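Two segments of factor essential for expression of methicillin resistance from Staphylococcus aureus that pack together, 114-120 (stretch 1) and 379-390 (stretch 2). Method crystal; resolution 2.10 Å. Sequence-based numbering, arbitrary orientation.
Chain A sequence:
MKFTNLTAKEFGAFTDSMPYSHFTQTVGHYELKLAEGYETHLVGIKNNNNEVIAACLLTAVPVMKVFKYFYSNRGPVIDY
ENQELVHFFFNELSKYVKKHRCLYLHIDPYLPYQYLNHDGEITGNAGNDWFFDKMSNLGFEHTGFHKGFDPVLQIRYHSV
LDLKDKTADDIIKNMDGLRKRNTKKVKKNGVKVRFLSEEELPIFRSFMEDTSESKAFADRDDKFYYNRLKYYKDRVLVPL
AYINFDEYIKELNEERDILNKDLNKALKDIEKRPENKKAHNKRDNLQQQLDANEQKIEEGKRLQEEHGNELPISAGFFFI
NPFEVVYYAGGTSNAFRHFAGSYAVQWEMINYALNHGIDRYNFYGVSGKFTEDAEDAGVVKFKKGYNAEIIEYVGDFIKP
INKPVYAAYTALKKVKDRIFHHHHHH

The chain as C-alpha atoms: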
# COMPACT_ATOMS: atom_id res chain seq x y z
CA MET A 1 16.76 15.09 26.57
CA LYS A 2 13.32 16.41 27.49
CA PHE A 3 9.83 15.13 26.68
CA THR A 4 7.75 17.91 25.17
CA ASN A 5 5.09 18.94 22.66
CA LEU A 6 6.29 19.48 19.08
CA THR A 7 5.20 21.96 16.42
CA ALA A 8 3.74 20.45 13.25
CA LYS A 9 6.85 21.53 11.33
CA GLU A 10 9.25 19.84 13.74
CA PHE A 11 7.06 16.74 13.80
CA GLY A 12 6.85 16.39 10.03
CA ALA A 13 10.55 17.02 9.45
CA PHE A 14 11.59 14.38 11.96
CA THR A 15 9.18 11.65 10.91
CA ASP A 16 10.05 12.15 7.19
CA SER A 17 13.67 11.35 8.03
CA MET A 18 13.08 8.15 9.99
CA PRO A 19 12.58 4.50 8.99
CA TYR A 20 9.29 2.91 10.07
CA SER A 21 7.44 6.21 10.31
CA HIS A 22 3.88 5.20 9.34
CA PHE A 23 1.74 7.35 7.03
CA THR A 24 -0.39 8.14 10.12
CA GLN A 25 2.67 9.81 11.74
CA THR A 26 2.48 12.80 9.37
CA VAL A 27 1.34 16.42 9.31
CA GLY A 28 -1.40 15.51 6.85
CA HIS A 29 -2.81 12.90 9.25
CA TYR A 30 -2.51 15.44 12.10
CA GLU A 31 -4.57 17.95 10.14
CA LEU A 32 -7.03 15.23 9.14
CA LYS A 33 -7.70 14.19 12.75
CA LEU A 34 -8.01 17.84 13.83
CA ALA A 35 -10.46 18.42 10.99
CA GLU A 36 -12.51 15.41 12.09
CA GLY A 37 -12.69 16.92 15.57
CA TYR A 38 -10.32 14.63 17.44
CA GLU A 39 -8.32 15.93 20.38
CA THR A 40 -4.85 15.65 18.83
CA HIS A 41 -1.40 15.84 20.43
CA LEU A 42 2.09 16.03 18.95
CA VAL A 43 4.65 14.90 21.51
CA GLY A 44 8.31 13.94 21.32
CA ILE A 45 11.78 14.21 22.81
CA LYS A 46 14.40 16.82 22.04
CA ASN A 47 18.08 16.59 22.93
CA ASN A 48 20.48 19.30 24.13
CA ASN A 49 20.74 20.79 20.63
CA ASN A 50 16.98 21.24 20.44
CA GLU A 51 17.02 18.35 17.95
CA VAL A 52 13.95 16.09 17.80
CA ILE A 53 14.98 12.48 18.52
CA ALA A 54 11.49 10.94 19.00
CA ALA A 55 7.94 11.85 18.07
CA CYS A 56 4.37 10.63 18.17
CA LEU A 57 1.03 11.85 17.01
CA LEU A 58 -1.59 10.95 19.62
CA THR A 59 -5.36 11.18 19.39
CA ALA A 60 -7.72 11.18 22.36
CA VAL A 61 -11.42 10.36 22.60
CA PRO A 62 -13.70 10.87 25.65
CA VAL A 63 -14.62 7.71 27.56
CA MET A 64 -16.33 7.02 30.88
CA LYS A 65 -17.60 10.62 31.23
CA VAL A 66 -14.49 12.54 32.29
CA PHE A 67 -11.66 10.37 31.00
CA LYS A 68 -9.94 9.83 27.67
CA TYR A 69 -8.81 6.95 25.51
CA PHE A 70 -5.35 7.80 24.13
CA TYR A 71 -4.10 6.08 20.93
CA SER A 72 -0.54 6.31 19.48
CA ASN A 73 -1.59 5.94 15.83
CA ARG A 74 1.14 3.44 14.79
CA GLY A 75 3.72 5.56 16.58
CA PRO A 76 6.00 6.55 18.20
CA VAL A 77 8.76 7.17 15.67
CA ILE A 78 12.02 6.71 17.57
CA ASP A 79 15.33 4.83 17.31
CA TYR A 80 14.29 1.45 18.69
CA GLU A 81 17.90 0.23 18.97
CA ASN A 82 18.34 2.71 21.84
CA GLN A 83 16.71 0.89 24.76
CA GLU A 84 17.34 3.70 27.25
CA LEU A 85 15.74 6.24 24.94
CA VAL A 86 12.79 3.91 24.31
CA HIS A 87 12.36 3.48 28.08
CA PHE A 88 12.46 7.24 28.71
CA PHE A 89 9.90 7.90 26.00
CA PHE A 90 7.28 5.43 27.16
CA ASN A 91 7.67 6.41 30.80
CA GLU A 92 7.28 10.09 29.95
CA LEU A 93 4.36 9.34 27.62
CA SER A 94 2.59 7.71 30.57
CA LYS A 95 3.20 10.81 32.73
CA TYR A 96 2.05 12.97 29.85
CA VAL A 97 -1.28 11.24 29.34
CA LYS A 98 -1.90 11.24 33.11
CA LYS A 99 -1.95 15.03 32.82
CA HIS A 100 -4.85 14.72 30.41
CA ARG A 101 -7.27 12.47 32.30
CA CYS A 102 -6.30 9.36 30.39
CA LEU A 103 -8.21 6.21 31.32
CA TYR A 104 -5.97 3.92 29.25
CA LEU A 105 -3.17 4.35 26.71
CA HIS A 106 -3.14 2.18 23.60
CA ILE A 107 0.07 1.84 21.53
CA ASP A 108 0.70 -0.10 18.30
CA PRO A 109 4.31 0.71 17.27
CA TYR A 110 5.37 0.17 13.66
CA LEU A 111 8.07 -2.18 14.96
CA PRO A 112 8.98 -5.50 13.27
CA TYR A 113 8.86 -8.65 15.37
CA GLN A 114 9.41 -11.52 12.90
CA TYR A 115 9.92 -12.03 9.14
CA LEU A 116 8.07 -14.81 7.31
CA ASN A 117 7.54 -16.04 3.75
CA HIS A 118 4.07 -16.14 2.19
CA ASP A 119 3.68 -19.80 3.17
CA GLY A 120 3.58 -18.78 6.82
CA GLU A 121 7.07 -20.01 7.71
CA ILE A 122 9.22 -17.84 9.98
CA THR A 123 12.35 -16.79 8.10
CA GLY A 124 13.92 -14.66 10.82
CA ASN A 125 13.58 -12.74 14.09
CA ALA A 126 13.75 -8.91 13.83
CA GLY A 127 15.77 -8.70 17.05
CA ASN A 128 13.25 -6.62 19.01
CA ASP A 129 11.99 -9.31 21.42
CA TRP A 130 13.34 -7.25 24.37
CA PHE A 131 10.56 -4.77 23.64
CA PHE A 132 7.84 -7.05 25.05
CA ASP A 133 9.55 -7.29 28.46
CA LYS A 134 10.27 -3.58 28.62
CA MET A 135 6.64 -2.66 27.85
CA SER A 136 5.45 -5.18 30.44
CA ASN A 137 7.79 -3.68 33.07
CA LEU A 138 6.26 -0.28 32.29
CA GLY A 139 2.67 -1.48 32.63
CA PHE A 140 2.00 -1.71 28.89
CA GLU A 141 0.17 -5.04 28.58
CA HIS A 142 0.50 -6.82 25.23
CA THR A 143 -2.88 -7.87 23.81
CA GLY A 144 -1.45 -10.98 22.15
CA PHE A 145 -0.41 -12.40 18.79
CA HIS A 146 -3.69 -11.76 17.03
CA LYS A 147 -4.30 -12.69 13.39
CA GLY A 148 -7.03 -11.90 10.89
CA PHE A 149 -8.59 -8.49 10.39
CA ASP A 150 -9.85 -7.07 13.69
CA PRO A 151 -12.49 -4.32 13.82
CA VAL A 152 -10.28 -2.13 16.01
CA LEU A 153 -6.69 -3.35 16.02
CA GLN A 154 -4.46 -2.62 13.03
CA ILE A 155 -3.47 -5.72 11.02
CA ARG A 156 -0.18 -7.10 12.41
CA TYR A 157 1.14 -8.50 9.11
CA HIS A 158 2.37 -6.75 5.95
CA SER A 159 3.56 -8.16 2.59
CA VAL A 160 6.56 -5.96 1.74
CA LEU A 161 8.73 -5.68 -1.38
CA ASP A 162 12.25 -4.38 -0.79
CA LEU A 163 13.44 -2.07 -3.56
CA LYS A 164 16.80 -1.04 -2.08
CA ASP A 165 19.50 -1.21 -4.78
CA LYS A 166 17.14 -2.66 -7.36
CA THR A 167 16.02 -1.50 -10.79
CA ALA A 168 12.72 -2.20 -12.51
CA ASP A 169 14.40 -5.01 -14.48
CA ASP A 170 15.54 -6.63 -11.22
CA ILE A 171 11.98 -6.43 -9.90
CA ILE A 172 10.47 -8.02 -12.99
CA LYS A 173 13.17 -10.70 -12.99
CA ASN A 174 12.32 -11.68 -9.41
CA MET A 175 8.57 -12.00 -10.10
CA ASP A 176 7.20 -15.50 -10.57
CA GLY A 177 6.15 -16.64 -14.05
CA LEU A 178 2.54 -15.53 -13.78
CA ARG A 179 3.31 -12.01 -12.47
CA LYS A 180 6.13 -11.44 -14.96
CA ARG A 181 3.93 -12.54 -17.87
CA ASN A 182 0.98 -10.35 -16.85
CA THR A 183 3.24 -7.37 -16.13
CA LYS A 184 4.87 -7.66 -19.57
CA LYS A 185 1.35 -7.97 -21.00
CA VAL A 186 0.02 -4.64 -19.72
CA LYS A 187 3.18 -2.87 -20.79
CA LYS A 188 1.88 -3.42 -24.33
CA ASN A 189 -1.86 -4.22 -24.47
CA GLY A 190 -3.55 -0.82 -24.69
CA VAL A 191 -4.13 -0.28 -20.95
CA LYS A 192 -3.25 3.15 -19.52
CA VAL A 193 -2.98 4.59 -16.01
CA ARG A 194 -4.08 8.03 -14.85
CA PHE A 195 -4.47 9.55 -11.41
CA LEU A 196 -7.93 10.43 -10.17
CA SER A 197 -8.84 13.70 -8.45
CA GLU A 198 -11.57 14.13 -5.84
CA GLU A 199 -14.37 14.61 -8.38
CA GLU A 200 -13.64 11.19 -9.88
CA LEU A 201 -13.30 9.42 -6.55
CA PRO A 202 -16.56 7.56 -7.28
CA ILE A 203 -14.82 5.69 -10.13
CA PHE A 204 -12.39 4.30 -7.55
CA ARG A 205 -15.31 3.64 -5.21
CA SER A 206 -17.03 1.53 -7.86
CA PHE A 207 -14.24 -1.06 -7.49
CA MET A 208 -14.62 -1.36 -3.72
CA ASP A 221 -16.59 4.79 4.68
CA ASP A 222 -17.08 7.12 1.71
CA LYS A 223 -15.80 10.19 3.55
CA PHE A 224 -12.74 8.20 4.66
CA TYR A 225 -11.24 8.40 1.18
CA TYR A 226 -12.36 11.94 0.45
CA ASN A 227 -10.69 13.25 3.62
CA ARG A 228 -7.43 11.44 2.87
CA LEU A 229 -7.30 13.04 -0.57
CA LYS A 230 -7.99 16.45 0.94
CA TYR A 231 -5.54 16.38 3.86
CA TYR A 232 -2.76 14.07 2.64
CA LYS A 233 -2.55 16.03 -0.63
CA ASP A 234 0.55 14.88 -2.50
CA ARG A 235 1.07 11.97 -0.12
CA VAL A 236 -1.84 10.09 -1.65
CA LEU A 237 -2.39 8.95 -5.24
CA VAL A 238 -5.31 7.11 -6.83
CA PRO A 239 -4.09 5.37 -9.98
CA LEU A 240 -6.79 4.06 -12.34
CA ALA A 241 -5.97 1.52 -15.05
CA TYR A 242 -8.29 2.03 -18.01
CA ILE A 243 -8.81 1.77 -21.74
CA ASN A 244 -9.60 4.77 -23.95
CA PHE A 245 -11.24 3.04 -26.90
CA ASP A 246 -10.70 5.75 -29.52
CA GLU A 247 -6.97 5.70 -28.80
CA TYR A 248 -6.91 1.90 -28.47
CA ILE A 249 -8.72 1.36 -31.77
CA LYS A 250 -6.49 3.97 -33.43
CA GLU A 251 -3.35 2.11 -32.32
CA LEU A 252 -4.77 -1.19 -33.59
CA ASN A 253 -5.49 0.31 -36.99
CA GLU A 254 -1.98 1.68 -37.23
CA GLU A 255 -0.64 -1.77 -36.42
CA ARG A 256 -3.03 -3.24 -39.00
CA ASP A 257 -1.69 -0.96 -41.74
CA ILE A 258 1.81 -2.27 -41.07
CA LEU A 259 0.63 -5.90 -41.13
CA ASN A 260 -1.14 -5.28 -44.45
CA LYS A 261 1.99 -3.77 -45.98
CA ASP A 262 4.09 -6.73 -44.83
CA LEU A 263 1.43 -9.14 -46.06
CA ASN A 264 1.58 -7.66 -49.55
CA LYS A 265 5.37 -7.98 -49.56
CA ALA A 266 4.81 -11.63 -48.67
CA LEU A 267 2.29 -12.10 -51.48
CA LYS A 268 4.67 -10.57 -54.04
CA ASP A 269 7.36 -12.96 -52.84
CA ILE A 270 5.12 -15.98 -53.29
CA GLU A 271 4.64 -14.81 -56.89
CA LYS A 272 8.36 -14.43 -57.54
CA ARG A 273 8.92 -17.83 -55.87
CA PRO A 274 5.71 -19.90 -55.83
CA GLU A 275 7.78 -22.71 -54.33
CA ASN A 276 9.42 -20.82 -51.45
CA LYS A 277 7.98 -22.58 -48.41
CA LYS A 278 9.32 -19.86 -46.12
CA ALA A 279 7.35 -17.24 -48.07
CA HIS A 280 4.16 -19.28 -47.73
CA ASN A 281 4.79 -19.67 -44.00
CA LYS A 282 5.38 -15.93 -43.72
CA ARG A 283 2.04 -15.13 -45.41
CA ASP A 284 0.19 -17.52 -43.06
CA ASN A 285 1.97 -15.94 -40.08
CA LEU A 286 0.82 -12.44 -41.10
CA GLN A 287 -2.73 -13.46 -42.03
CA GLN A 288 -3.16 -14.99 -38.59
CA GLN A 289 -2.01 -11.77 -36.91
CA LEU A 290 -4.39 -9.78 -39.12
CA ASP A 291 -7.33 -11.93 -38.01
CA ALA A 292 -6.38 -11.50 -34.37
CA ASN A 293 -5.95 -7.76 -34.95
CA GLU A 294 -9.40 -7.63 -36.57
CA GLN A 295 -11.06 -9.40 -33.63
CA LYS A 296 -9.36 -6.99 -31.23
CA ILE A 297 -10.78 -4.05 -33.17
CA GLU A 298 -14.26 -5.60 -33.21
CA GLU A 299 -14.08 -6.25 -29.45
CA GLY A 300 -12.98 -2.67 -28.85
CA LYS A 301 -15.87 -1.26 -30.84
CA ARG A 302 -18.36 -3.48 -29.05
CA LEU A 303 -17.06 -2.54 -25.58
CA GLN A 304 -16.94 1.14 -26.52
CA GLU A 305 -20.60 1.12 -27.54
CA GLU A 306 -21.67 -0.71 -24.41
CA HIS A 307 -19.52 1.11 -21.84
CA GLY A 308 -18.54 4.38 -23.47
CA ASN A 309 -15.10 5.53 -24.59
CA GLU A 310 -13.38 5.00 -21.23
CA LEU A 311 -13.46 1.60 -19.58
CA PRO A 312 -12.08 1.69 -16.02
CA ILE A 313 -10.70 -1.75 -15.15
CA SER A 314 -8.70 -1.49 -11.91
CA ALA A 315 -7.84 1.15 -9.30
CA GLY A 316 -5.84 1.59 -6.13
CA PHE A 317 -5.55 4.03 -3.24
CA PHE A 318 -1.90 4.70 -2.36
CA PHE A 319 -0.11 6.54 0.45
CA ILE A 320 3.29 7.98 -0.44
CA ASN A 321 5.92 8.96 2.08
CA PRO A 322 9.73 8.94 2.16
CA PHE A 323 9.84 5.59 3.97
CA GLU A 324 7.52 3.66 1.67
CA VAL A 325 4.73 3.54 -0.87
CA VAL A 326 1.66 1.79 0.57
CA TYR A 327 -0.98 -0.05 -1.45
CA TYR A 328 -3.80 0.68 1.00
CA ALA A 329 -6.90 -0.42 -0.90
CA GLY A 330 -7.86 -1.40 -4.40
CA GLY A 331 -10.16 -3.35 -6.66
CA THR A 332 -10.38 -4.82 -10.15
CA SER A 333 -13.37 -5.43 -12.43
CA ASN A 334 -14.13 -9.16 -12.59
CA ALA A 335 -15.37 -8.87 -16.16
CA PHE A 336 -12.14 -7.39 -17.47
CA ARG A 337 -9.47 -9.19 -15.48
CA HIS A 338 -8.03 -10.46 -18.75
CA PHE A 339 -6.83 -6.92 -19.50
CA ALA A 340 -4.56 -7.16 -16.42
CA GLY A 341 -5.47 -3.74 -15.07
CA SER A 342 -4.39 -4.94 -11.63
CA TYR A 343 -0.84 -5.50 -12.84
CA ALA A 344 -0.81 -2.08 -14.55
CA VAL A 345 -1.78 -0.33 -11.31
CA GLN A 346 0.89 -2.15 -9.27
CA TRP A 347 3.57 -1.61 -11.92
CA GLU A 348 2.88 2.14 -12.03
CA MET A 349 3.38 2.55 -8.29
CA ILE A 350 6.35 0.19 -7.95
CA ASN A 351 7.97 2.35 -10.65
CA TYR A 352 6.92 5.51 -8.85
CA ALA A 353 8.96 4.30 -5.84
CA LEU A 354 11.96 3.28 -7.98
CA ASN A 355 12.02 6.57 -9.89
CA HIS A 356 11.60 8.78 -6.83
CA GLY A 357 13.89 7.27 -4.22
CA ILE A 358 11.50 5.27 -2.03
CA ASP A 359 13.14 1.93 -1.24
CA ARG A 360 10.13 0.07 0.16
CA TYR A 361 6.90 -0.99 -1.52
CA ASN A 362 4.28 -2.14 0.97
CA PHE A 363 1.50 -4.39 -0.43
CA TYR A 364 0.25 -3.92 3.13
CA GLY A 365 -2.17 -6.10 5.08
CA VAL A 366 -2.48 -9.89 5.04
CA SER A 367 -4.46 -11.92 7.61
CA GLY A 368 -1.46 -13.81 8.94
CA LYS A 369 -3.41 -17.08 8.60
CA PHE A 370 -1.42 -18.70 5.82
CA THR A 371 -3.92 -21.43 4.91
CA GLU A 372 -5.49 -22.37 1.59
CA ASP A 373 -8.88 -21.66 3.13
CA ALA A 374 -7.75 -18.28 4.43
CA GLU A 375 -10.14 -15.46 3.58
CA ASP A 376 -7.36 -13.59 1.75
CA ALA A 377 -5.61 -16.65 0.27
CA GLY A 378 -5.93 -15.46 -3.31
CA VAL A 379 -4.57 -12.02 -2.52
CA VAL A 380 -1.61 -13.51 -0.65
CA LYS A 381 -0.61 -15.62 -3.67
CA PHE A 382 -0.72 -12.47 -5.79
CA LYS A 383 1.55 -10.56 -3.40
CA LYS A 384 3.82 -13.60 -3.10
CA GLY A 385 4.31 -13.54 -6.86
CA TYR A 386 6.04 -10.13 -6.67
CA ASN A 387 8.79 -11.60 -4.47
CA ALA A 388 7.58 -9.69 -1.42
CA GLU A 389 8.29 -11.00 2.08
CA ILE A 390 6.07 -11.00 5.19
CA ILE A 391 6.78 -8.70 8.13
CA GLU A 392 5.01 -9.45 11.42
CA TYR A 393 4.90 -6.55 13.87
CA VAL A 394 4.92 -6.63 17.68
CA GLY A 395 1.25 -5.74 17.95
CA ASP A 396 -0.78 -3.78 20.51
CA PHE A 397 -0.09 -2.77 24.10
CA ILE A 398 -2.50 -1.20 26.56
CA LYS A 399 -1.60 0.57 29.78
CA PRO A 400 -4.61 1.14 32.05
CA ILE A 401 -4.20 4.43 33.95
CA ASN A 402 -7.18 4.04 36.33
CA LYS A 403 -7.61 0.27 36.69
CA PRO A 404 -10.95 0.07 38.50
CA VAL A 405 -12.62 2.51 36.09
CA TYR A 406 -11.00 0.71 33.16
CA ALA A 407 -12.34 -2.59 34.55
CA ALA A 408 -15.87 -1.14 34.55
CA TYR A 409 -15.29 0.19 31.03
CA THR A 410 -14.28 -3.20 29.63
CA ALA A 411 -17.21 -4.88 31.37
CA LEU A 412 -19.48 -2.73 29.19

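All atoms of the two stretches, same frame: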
# COMPACT_ATOMS: atom_id res chain seq x y z
N GLN A 114 8.90 -10.37 13.66
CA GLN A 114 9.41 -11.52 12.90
C GLN A 114 9.22 -11.31 11.39
O GLN A 114 8.37 -10.53 10.96
CB GLN A 114 8.65 -12.80 13.29
CG GLN A 114 8.70 -13.17 14.75
CD GLN A 114 8.04 -14.52 15.02
OE1 GLN A 114 8.65 -15.40 15.61
NE2 GLN A 114 6.78 -14.67 14.58
N TYR A 115 10.00 -12.05 10.60
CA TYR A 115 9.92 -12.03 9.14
C TYR A 115 9.47 -13.43 8.74
O TYR A 115 9.92 -14.41 9.32
CB TYR A 115 11.29 -11.77 8.52
CG TYR A 115 11.88 -10.44 8.94
CD1 TYR A 115 13.01 -10.37 9.75
CD2 TYR A 115 11.29 -9.25 8.51
CE1 TYR A 115 13.54 -9.14 10.14
CE2 TYR A 115 11.81 -8.02 8.89
CZ TYR A 115 12.93 -7.97 9.70
OH TYR A 115 13.43 -6.75 10.05
N LEU A 116 8.57 -13.52 7.77
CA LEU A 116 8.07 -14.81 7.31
C LEU A 116 7.99 -14.81 5.79
O LEU A 116 8.16 -13.76 5.17
CB LEU A 116 6.65 -15.07 7.87
CG LEU A 116 6.49 -15.06 9.40
CD1 LEU A 116 6.17 -13.66 9.90
CD2 LEU A 116 5.38 -15.99 9.79
N ASN A 117 7.75 -15.98 5.19
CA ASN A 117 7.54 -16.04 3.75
C ASN A 117 6.02 -16.13 3.60
O ASN A 117 5.31 -16.22 4.61
CB ASN A 117 8.22 -17.25 3.09
CG ASN A 117 7.78 -18.60 3.67
OD1 ASN A 117 6.64 -18.77 4.10
ND2 ASN A 117 8.69 -19.57 3.64
N HIS A 118 5.52 -16.10 2.38
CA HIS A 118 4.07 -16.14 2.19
C HIS A 118 3.43 -17.51 2.37
O HIS A 118 2.25 -17.68 2.04
CB HIS A 118 3.70 -15.57 0.83
CG HIS A 118 3.91 -14.09 0.73
ND1 HIS A 118 5.14 -13.50 0.90
CD2 HIS A 118 3.05 -13.08 0.44
CE1 HIS A 118 5.04 -12.20 0.72
NE2 HIS A 118 3.78 -11.91 0.43
N ASP A 119 4.19 -18.46 2.90
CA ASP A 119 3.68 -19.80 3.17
C ASP A 119 3.48 -19.89 4.68
O ASP A 119 3.11 -20.93 5.21
CB ASP A 119 4.67 -20.87 2.72
CG ASP A 119 4.74 -21.03 1.21
OD1 ASP A 119 5.69 -21.66 0.73
OD2 ASP A 119 3.84 -20.54 0.49
N GLY A 120 3.75 -18.79 5.38
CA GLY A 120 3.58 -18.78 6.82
C GLY A 120 4.75 -19.32 7.64
O GLY A 120 4.60 -19.57 8.84
N VAL A 379 -5.33 -13.26 -2.55
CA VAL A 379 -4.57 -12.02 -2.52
C VAL A 379 -3.12 -12.29 -2.12
O VAL A 379 -2.18 -11.70 -2.67
CB VAL A 379 -5.19 -11.02 -1.52
CG1 VAL A 379 -4.35 -9.76 -1.45
CG2 VAL A 379 -6.60 -10.67 -1.95
N VAL A 380 -2.95 -13.18 -1.14
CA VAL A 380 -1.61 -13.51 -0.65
C VAL A 380 -0.75 -14.14 -1.74
O VAL A 380 0.45 -13.85 -1.83
CB VAL A 380 -1.70 -14.44 0.59
CG1 VAL A 380 -0.29 -14.92 1.00
CG2 VAL A 380 -2.33 -13.67 1.77
N LYS A 381 -1.35 -14.99 -2.57
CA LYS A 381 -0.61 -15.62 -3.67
C LYS A 381 -0.17 -14.55 -4.67
O LYS A 381 0.92 -14.61 -5.25
CB LYS A 381 -1.50 -16.66 -4.38
CG LYS A 381 -1.81 -17.90 -3.56
CD LYS A 381 -2.72 -18.86 -4.33
CE LYS A 381 -2.98 -20.14 -3.51
NZ LYS A 381 -3.84 -21.13 -4.26
N PHE A 382 -1.02 -13.56 -4.87
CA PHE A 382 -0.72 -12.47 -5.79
C PHE A 382 0.49 -11.68 -5.27
O PHE A 382 1.45 -11.45 -6.00
CB PHE A 382 -1.97 -11.60 -5.94
CG PHE A 382 -1.77 -10.34 -6.74
CD1 PHE A 382 -1.48 -9.13 -6.10
CD2 PHE A 382 -1.94 -10.34 -8.12
CE1 PHE A 382 -1.37 -7.93 -6.83
CE2 PHE A 382 -1.84 -9.15 -8.86
CZ PHE A 382 -1.56 -7.95 -8.22
N LYS A 383 0.45 -11.31 -4.00
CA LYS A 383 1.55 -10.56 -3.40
C LYS A 383 2.83 -11.39 -3.40
O LYS A 383 3.92 -10.88 -3.71
CB LYS A 383 1.14 -10.14 -1.98
CG LYS A 383 -0.05 -9.18 -2.01
CD LYS A 383 -0.54 -8.73 -0.64
CE LYS A 383 -1.73 -7.77 -0.83
NZ LYS A 383 -2.25 -7.17 0.43
N LYS A 384 2.69 -12.67 -3.11
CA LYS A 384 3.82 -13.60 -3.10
C LYS A 384 4.55 -13.60 -4.45
O LYS A 384 5.78 -13.63 -4.50
CB LYS A 384 3.31 -15.02 -2.79
CG LYS A 384 4.39 -16.08 -2.74
CD LYS A 384 3.77 -17.45 -2.52
CE LYS A 384 4.80 -18.55 -2.64
NZ LYS A 384 4.18 -19.88 -2.36
N GLY A 385 3.76 -13.54 -5.52
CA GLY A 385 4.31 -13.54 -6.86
C GLY A 385 5.23 -12.39 -7.21
O GLY A 385 5.98 -12.48 -8.19
N TYR A 386 5.19 -11.30 -6.43
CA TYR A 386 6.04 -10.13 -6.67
C TYR A 386 7.37 -10.23 -5.93
O TYR A 386 8.19 -9.31 -5.98
CB TYR A 386 5.31 -8.85 -6.23
CG TYR A 386 4.31 -8.34 -7.24
CD1 TYR A 386 4.70 -7.49 -8.28
CD2 TYR A 386 2.97 -8.71 -7.17
CE1 TYR A 386 3.78 -7.03 -9.23
CE2 TYR A 386 2.04 -8.27 -8.12
CZ TYR A 386 2.44 -7.43 -9.14
OH TYR A 386 1.50 -6.98 -10.06
N ASN A 387 7.58 -11.35 -5.24
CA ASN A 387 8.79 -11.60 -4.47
C ASN A 387 8.81 -10.79 -3.18
O ASN A 387 9.88 -10.47 -2.68
CB ASN A 387 10.07 -11.29 -5.26
CG ASN A 387 11.31 -11.95 -4.66
OD1 ASN A 387 12.40 -11.39 -4.64
ND2 ASN A 387 11.13 -13.16 -4.15
N ALA A 388 7.65 -10.44 -2.66
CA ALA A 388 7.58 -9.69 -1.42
C ALA A 388 7.86 -10.65 -0.28
O ALA A 388 7.90 -11.86 -0.49
CB ALA A 388 6.19 -9.09 -1.26
N GLU A 389 8.08 -10.13 0.92
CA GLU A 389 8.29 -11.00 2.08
C GLU A 389 7.26 -10.58 3.14
O GLU A 389 6.66 -9.52 3.01
CB GLU A 389 9.72 -10.86 2.64
CG GLU A 389 9.90 -9.73 3.61
CD GLU A 389 11.33 -9.60 4.13
OE1 GLU A 389 11.90 -10.60 4.63
OE2 GLU A 389 11.87 -8.47 4.05
N ILE A 390 7.04 -11.39 4.17
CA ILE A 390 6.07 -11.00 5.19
C ILE A 390 6.76 -10.39 6.42
O ILE A 390 7.78 -10.90 6.89
CB ILE A 390 5.23 -12.19 5.71
CG1 ILE A 390 4.43 -12.83 4.57
CG2 ILE A 390 4.29 -11.72 6.83
CD1 ILE A 390 3.44 -11.89 3.89
O HOH W 1 11.30 -13.49 4.66
O HOH W 2 7.62 -14.72 0.78

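Residues 114-120 end a strand and enter a turn; residues 379-390 run from the last turns of a helix through a short loop into a strand. Within these stretches the two strands pair antiparallel at Leu116 and Ile390, whose CA atoms lie 4.8 Å apart. Leu116 N donates to Ile390 O (2.9 Å) and Ile390 N to Leu116 O (2.8 Å), with N-H...O angles of 166° and 154°. Their side chains project from the same face of the sheet, so that Leu116 CB touches Ile390 CB at 3.9 Å, while Tyr115 CA approaches Ile390 O at 3.3 Å in a CA-H...O contact.

Beyond this pair the first chain turns through a type I turn, Asn117 to Gly120, closed by Gly120 N to Asn117 O (3.1 Å) and braced by Asp119 N to Asn117 OD1 (2.7 Å). The turn carries His118, the residue most covered in the contact, whose CA-to-CB bond points toward the second stretch. Its imidazole is sandwiched between strand and helix: Ile390 CD1 lies over one face, 3.5 Å from the ring centroid, and Lys384 CA over the opposite face at 3.8 Å. Both are CH-pi contacts, carbon-bound hydrogens set against the ring's pi electrons. The ring nitrogens have partners as well. Water 2 bridges His118 ND1 (2.8 Å) and Ala388 O (3.1 Å), and NE2 is hydrogen-bonded elsewhere in the structure.

Lys384, with an extended side chain, adds charge to this packing. Its CG rests 3.7 Å from His118 CB, and its NZ reaches Asp119 OD2 at 2.9 Å in a hydrogen-bonded salt bridge. The CA-to-CB bond of Asp119 points away, but its carboxylate comes back within reach of the ammonium group. Near the strand pair, water 1 donates to Leu116 O (3.2 Å) and Glu389 OE1 (3.0 Å), linking backbone to side chain.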